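Local coordinates for putative riboflavin biosynthesis protein (Shewanella loihica, PDB 3KY8) that probably works as a reductase in riboflavin biosynthesis, acting on 5-amino-6-(5-phosphoribosylamino)uracil, at residues I138-K143 with P164-L169; M150-P156 with S186-Y192. All blocks are in the same frame, centred on the assembly; numbering follows the deposited sequence.

Contact 1: I138-K143 with P164-L169; sequences IQNFLK and PLFGEL
Q139 reaches from helix segment 138-143 to the irregular segment 164-169, its NE2 donating to L165 O at 2.8 Å, with 162° at the hydrogen. The acceptor lies close to the plane of the Q139 amide, whereas NE2 itself stands above the carbonyl plane of L165. With CG beside the backbone N (chi1 -75°) and the chain extended beyond it, the side chain runs out from the helix, and its CG rests 3.6 Å from G167 N.

Water extends this polar seam. One molecule donates to both Q139 O and E168 O, tying the helix backbone to that of segment 164-169. A second accepts from K143 NZ and E168 N and donates to E168 OE1; it links the opposite charges of K143 NZ and E168 OE1, 5.1 Å apart. K143 also lays CE 3.4 Å from E168 O.

In the fold, helix 135-143 packs against strand 21-29 of the mixed sheet, I138 touching V24 and I26, and segment 164-169 borders the same helix on its way to strand 173-183.

The apolar contacts follow this border. I138 CD1 meets L165 CD1 at 3.9 Å, methyl to methyl. L142 CD1 comes to the edge of the F166 ring, in its plane and 3.8 Å from F166 CD1, while L165 CG covers one face of that ring. L169 CD2 sits 3.5 Å from L142 O and also touches L142 CB. L158 of the second subunit packs on L142, F166 and L169.

Contact 2: M150-P156 with S186-Y192; sequences MVITRFP and SLTQTTY
M150-P156 and S186-Y192 pair as neighbouring antiparallel strands of the mixed sheet. The axes of 150-155 and 187-192 approach to 4.7 Å, their N-to-C directions 162° apart. Hydrogen-bonded pairs M150-Y192, I152-T190 and R154-T188 alternate with the non-hydrogen-bonded pairs V151-T191 and T153-Q189. Y192 N to M150 O (2.8 Å) is almost straight at 178°.

On the face bearing V151, T153, Q189 and T191, the Q189 amide donates through NE2 to T153 OG1 at 2.8 Å, the hydroxyl oxygen lying near the amide plane. Its CG, anti to the backbone N (chi1 -174°), lies against V151 CG1, and NE2 also donates a hydrogen bond to T55 O. Replacing Q189 by alanine takes away this amide, which would probably leave T153 OG1 and T55 O without their shared donor and open a gap beside V151 CG1.

L187 CD2 sits over one face of the F155 ring in a CH-pi contact, 3.7 Å from the centroid; W43 meets F155 edge-to-face. An unidentified molecule, probably from the crystallisation liquor though it may mark a pocket, lies about 4 Å from the F155 side chain.

On the other face, I152 CD1 reaches Y192 CE2 at 3.6 Å, and the two side chains cross at about a right angle. One water joins R154 NH2 to Y192 OH; another links I152 O with T188 OG1 and T190 OG1. T190 OG1 also hydrogen-bonds S180 OG. With 173-183, these strands form the antiparallel end of the mixed sheet, beyond its parallel strands, consistent with the dihydrofolate-reductase-like fold of RibD C-terminal domains.

Overall arrangement
From the N terminus, the chain first lays down strand 21-29, against which helix 135-143 packs and beside which strand 149-158 pairs in the sheet. The helix supplies the first half of contact 1, and the strand directly after it the first half of contact 2. Segment 164-169 then returns to the helix, closing a loop that contains strand 149-158. Contact 2 closes only after strand 173-183, when 187-194 pairs with 149-158, so the two connections cross. They meet at F166 CE1 and M150 SE, 4.0 Å apart, though their centres lie about 18 Å from each other. Contact 1 joins helix to loop, contact 2 strand to strand, and both touch the second subunit.

Contact 1: I138-K143 with P164-L169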
loop_
_atom_site.group_PDB
_atom_site.type_symbol
_atom_site.label_atom_id
_atom_site.label_comp_id
_atom_site.label_asym_id
_atom_site.label_seq_id
_atom_site.Cartn_x
_atom_site.Cartn_y
_atom_site.Cartn_z
ATOM N N ILE A 138 -11.921 -6.123 8.029
ATOM C CA ILE A 138 -11.569 -4.731 7.699
ATOM C C ILE A 138 -12.208 -4.314 6.371
ATOM O O ILE A 138 -12.856 -3.262 6.252
ATOM C CB ILE A 138 -9.997 -4.537 7.655
ATOM C CG1 ILE A 138 -9.405 -4.729 9.067
ATOM C CG2 ILE A 138 -9.597 -3.145 7.071
ATOM C CD1 ILE A 138 -7.863 -4.901 9.066
ATOM N N GLN A 139 -12.081 -5.176 5.373
ATOM C CA GLN A 139 -12.685 -4.908 4.062
ATOM C C GLN A 139 -14.178 -4.691 4.190
ATOM O O GLN A 139 -14.722 -3.739 3.620
ATOM C CB GLN A 139 -12.350 -6.014 3.085
ATOM C CG GLN A 139 -10.889 -5.904 2.614
ATOM C CD GLN A 139 -10.368 -7.163 2.000
ATOM O OE1 GLN A 139 -11.106 -7.861 1.351
ATOM N NE2 GLN A 139 -9.079 -7.473 2.224
ATOM N N ASN A 140 -14.832 -5.520 4.991
ATOM C CA ASN A 140 -16.270 -5.401 5.210
ATOM C C ASN A 140 -16.695 -4.140 5.951
ATOM O O ASN A 140 -17.689 -3.510 5.558
ATOM C CB ASN A 140 -16.834 -6.667 5.866
ATOM C CG ASN A 140 -16.961 -7.809 4.880
ATOM O OD1 ASN A 140 -17.101 -7.601 3.675
ATOM N ND2 ASN A 140 -16.907 -9.010 5.379
ATOM N N PHE A 141 -15.939 -3.765 6.979
ATOM C CA PHE A 141 -16.095 -2.463 7.642
ATOM C C PHE A 141 -15.969 -1.264 6.672
ATOM O O PHE A 141 -16.844 -0.386 6.636
ATOM C CB PHE A 141 -15.118 -2.311 8.824
ATOM C CG PHE A 141 -15.643 -2.877 10.125
ATOM C CD1 PHE A 141 -15.836 -4.249 10.277
ATOM C CD2 PHE A 141 -15.902 -2.049 11.206
ATOM C CE1 PHE A 141 -16.324 -4.779 11.475
ATOM C CE2 PHE A 141 -16.417 -2.574 12.395
ATOM C CZ PHE A 141 -16.612 -3.957 12.523
ATOM N N LEU A 142 -14.919 -1.277 5.864
ATOM C CA LEU A 142 -14.684 -0.259 4.846
ATOM C C LEU A 142 -15.782 -0.164 3.809
ATOM O O LEU A 142 -16.110 0.978 3.397
ATOM C CB LEU A 142 -13.324 -0.462 4.184
ATOM C CG LEU A 142 -12.105 -0.154 5.077
ATOM C CD1 LEU A 142 -10.746 -0.619 4.445
ATOM C CD2 LEU A 142 -12.120 1.307 5.353
ATOM N N LYS A 143 -16.381 -1.313 3.411
ATOM C CA LYS A 143 -17.524 -1.320 2.469
ATOM C C LYS A 143 -18.764 -0.645 3.048
ATOM O O LYS A 143 -19.653 -0.273 2.307
ATOM C CB LYS A 143 -17.880 -2.743 1.947
ATOM C CG LYS A 143 -16.771 -3.373 1.069
ATOM C CD LYS A 143 -17.080 -4.850 0.630
ATOM C CE LYS A 143 -15.973 -5.482 -0.297
ATOM N NZ LYS A 143 -16.415 -6.625 -1.253
ATOM N N PRO A 164 -4.423 -10.050 0.928
ATOM C CA PRO A 164 -4.516 -8.586 0.825
ATOM C C PRO A 164 -5.147 -7.916 2.026
ATOM O O PRO A 164 -6.095 -8.440 2.584
ATOM C CB PRO A 164 -5.350 -8.342 -0.423
ATOM C CG PRO A 164 -5.995 -9.648 -0.761
ATOM C CD PRO A 164 -5.316 -10.749 -0.003
ATOM N N LEU A 165 -4.616 -6.754 2.408
ATOM C CA LEU A 165 -5.296 -5.890 3.370
ATOM C C LEU A 165 -6.573 -5.295 2.765
ATOM O O LEU A 165 -7.637 -5.368 3.383
ATOM C CB LEU A 165 -4.369 -4.783 3.853
ATOM C CG LEU A 165 -4.925 -3.676 4.736
ATOM C CD1 LEU A 165 -5.658 -4.253 5.874
ATOM C CD2 LEU A 165 -3.779 -2.765 5.190
ATOM N N PHE A 166 -6.491 -4.731 1.561
ATOM C CA PHE A 166 -7.627 -3.982 1.043
ATOM C C PHE A 166 -8.327 -4.703 -0.076
ATOM O O PHE A 166 -7.767 -5.599 -0.702
ATOM C CB PHE A 166 -7.226 -2.591 0.568
ATOM C CG PHE A 166 -6.647 -1.721 1.640
ATOM C CD1 PHE A 166 -7.443 -1.251 2.702
ATOM C CD2 PHE A 166 -5.320 -1.350 1.596
ATOM C CE1 PHE A 166 -6.905 -0.463 3.712
ATOM C CE2 PHE A 166 -4.786 -0.515 2.613
ATOM C CZ PHE A 166 -5.610 -0.079 3.665
ATOM N N GLY A 167 -9.586 -4.329 -0.290
ATOM C CA GLY A 167 -10.391 -4.909 -1.335
ATOM C C GLY A 167 -11.031 -3.817 -2.139
ATOM O O GLY A 167 -10.399 -2.762 -2.410
ATOM N N GLU A 168 -12.265 -4.079 -2.555
ATOM C CA GLU A 168 -13.015 -3.168 -3.410
ATOM C C GLU A 168 -14.016 -2.329 -2.625
ATOM O O GLU A 168 -14.434 -2.703 -1.509
ATOM C CB GLU A 168 -13.741 -3.939 -4.510
ATOM C CG GLU A 168 -12.783 -4.500 -5.594
ATOM C CD GLU A 168 -12.156 -5.842 -5.210
ATOM O OE1 GLU A 168 -12.913 -6.830 -4.991
ATOM O OE2 GLU A 168 -10.896 -5.893 -5.146
ATOM N N LEU A 169 -14.386 -1.209 -3.246
ATOM C CA LEU A 169 -15.277 -0.224 -2.673
ATOM C C LEU A 169 -16.153 0.408 -3.706
ATOM O O LEU A 169 -15.760 0.594 -4.855
ATOM C CB LEU A 169 -14.476 0.894 -1.995
ATOM C CG LEU A 169 -13.577 0.523 -0.833
ATOM C CD1 LEU A 169 -12.634 1.675 -0.570
ATOM C CD2 LEU A 169 -14.449 0.151 0.406
HETATM O O HOH W 1 -13.233 -3.344 0.860
HETATM O O HOH W 2 -13.879 -6.707 -2.360
#

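Contact 2: M150-P156 with S186-Y192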
loop_
_atom_site.group_PDB
_atom_site.type_symbol
_atom_site.label_atom_id
_atom_site.label_comp_id
_atom_site.label_asym_id
_atom_site.label_seq_id
_atom_site.Cartn_x
_atom_site.Cartn_y
_atom_site.Cartn_z
HETATM N N MSE A 150 -6.846 4.247 10.989
HETATM C CA MSE A 150 -5.933 3.134 10.640
HETATM C C MSE A 150 -4.485 3.500 10.908
HETATM O O MSE A 150 -4.000 4.566 10.481
HETATM C CB MSE A 150 -6.052 2.722 9.158
HETATM C CG MSE A 150 -7.477 2.658 8.688
HETATM SE SE MSE A 150 -7.548 1.822 6.953
HETATM C CE MSE A 150 -6.869 3.372 6.059
ATOM N N VAL A 151 -3.793 2.617 11.620
ATOM C CA VAL A 151 -2.345 2.759 11.814
ATOM C C VAL A 151 -1.726 1.599 11.014
ATOM O O VAL A 151 -2.036 0.416 11.249
ATOM C CB VAL A 151 -1.912 2.720 13.293
ATOM C CG1 VAL A 151 -0.431 2.958 13.393
ATOM C CG2 VAL A 151 -2.703 3.711 14.119
ATOM N N ILE A 152 -0.944 1.948 10.004
ATOM C CA ILE A 152 -0.387 0.959 9.095
ATOM C C ILE A 152 1.114 1.012 9.207
ATOM O O ILE A 152 1.712 2.064 8.991
ATOM C CB ILE A 152 -0.844 1.204 7.640
ATOM C CG1 ILE A 152 -2.338 0.935 7.495
ATOM C CG2 ILE A 152 -0.091 0.328 6.631
ATOM C CD1 ILE A 152 -3.011 1.834 6.534
ATOM N N THR A 153 1.713 -0.137 9.528
ATOM C CA THR A 153 3.159 -0.293 9.576
ATOM C C THR A 153 3.581 -1.034 8.339
ATOM O O THR A 153 3.282 -2.218 8.178
ATOM C CB THR A 153 3.595 -1.017 10.868
ATOM O OG1 THR A 153 3.088 -0.261 11.963
ATOM C CG2 THR A 153 5.082 -1.092 11.021
ATOM N N ARG A 154 4.259 -0.313 7.456
ATOM C CA ARG A 154 4.593 -0.841 6.157
ATOM C C ARG A 154 6.041 -1.324 6.062
ATOM O O ARG A 154 6.979 -0.599 6.361
ATOM C CB ARG A 154 4.253 0.179 5.072
ATOM C CG ARG A 154 4.274 -0.413 3.673
ATOM C CD ARG A 154 3.839 0.590 2.639
ATOM N NE ARG A 154 2.477 1.059 2.881
ATOM C CZ ARG A 154 1.368 0.524 2.376
ATOM N NH1 ARG A 154 1.416 -0.522 1.576
ATOM N NH2 ARG A 154 0.188 1.080 2.636
ATOM N N PHE A 155 6.190 -2.577 5.659
ATOM C CA PHE A 155 7.487 -3.235 5.620
ATOM C C PHE A 155 8.065 -3.127 4.206
ATOM O O PHE A 155 7.343 -3.274 3.219
ATOM C CB PHE A 155 7.323 -4.712 5.977
ATOM C CG PHE A 155 7.221 -4.991 7.441
ATOM C CD1 PHE A 155 6.144 -4.567 8.168
ATOM C CD2 PHE A 155 8.209 -5.706 8.085
ATOM C CE1 PHE A 155 6.065 -4.823 9.466
ATOM C CE2 PHE A 155 8.126 -5.955 9.418
ATOM C CZ PHE A 155 7.065 -5.518 10.105
ATOM N N PRO A 156 9.380 -2.904 4.091
ATOM C CA PRO A 156 10.013 -2.638 2.822
ATOM C C PRO A 156 10.258 -3.917 2.019
ATOM O O PRO A 156 11.399 -4.168 1.543
ATOM C CB PRO A 156 11.311 -2.006 3.252
ATOM C CG PRO A 156 11.657 -2.727 4.392
ATOM C CD PRO A 156 10.385 -2.933 5.159
ATOM N N SER A 186 13.728 0.686 9.579
ATOM C CA SER A 186 13.292 0.411 8.207
ATOM C C SER A 186 11.835 0.179 8.014
ATOM O O SER A 186 11.474 -0.448 7.038
ATOM C CB SER A 186 14.090 -0.747 7.537
ATOM O OG SER A 186 14.466 -0.433 6.163
ATOM N N LEU A 187 10.991 0.700 8.904
ATOM C CA LEU A 187 9.548 0.580 8.750
ATOM C C LEU A 187 8.974 1.964 8.748
ATOM O O LEU A 187 9.502 2.861 9.409
ATOM C CB LEU A 187 8.940 -0.216 9.910
ATOM C CG LEU A 187 9.481 -1.600 10.229
ATOM C CD1 LEU A 187 8.678 -2.228 11.364
ATOM C CD2 LEU A 187 9.486 -2.458 8.927
ATOM N N THR A 188 7.918 2.166 7.970
ATOM C CA THR A 188 7.149 3.392 8.072
ATOM C C THR A 188 5.913 3.026 8.809
ATOM O O THR A 188 5.372 1.946 8.592
ATOM C CB THR A 188 6.828 4.077 6.725
ATOM O OG1 THR A 188 6.025 3.208 5.887
ATOM C CG2 THR A 188 8.131 4.486 6.024
ATOM N N GLN A 189 5.506 3.900 9.726
ATOM C CA GLN A 189 4.258 3.763 10.448
ATOM C C GLN A 189 3.458 5.063 10.284
ATOM O O GLN A 189 3.880 6.108 10.765
ATOM C CB GLN A 189 4.494 3.442 11.925
ATOM C CG GLN A 189 3.196 3.146 12.701
ATOM C CD GLN A 189 3.430 2.619 14.097
ATOM O OE1 GLN A 189 3.714 3.395 15.016
ATOM N NE2 GLN A 189 3.268 1.312 14.283
ATOM N N THR A 190 2.319 4.966 9.606
ATOM C CA THR A 190 1.477 6.091 9.302
ATOM C C THR A 190 0.088 5.928 9.903
ATOM O O THR A 190 -0.531 4.880 9.765
ATOM C CB THR A 190 1.363 6.294 7.765
ATOM O OG1 THR A 190 2.679 6.246 7.193
ATOM C CG2 THR A 190 0.733 7.658 7.426
ATOM N N THR A 191 -0.402 7.010 10.497
ATOM C CA THR A 191 -1.687 7.054 11.164
ATOM C C THR A 191 -2.635 7.918 10.328
ATOM O O THR A 191 -2.378 9.104 10.104
ATOM C CB THR A 191 -1.551 7.671 12.568
ATOM O OG1 THR A 191 -0.600 6.902 13.327
ATOM C CG2 THR A 191 -2.917 7.750 13.269
ATOM N N TYR A 192 -3.713 7.278 9.861
ATOM C CA TYR A 192 -4.762 7.884 9.085
ATOM C C TYR A 192 -6.061 7.999 9.897
ATOM O O TYR A 192 -6.455 7.048 10.567
ATOM C CB TYR A 192 -5.061 7.018 7.870
ATOM C CG TYR A 192 -3.862 6.711 6.978
ATOM C CD1 TYR A 192 -3.475 7.583 5.983
ATOM C CD2 TYR A 192 -3.139 5.545 7.135
ATOM C CE1 TYR A 192 -2.385 7.317 5.179
ATOM C CE2 TYR A 192 -2.042 5.275 6.336
ATOM C CZ TYR A 192 -1.689 6.145 5.343
ATOM O OH TYR A 192 -0.596 5.857 4.539
HETATM O O HOH W 3 3.129 3.390 6.571
HETATM O O HOH W 4 0.919 3.331 4.694
HETATM O O HOH W 5 7.899 1.429 4.103
#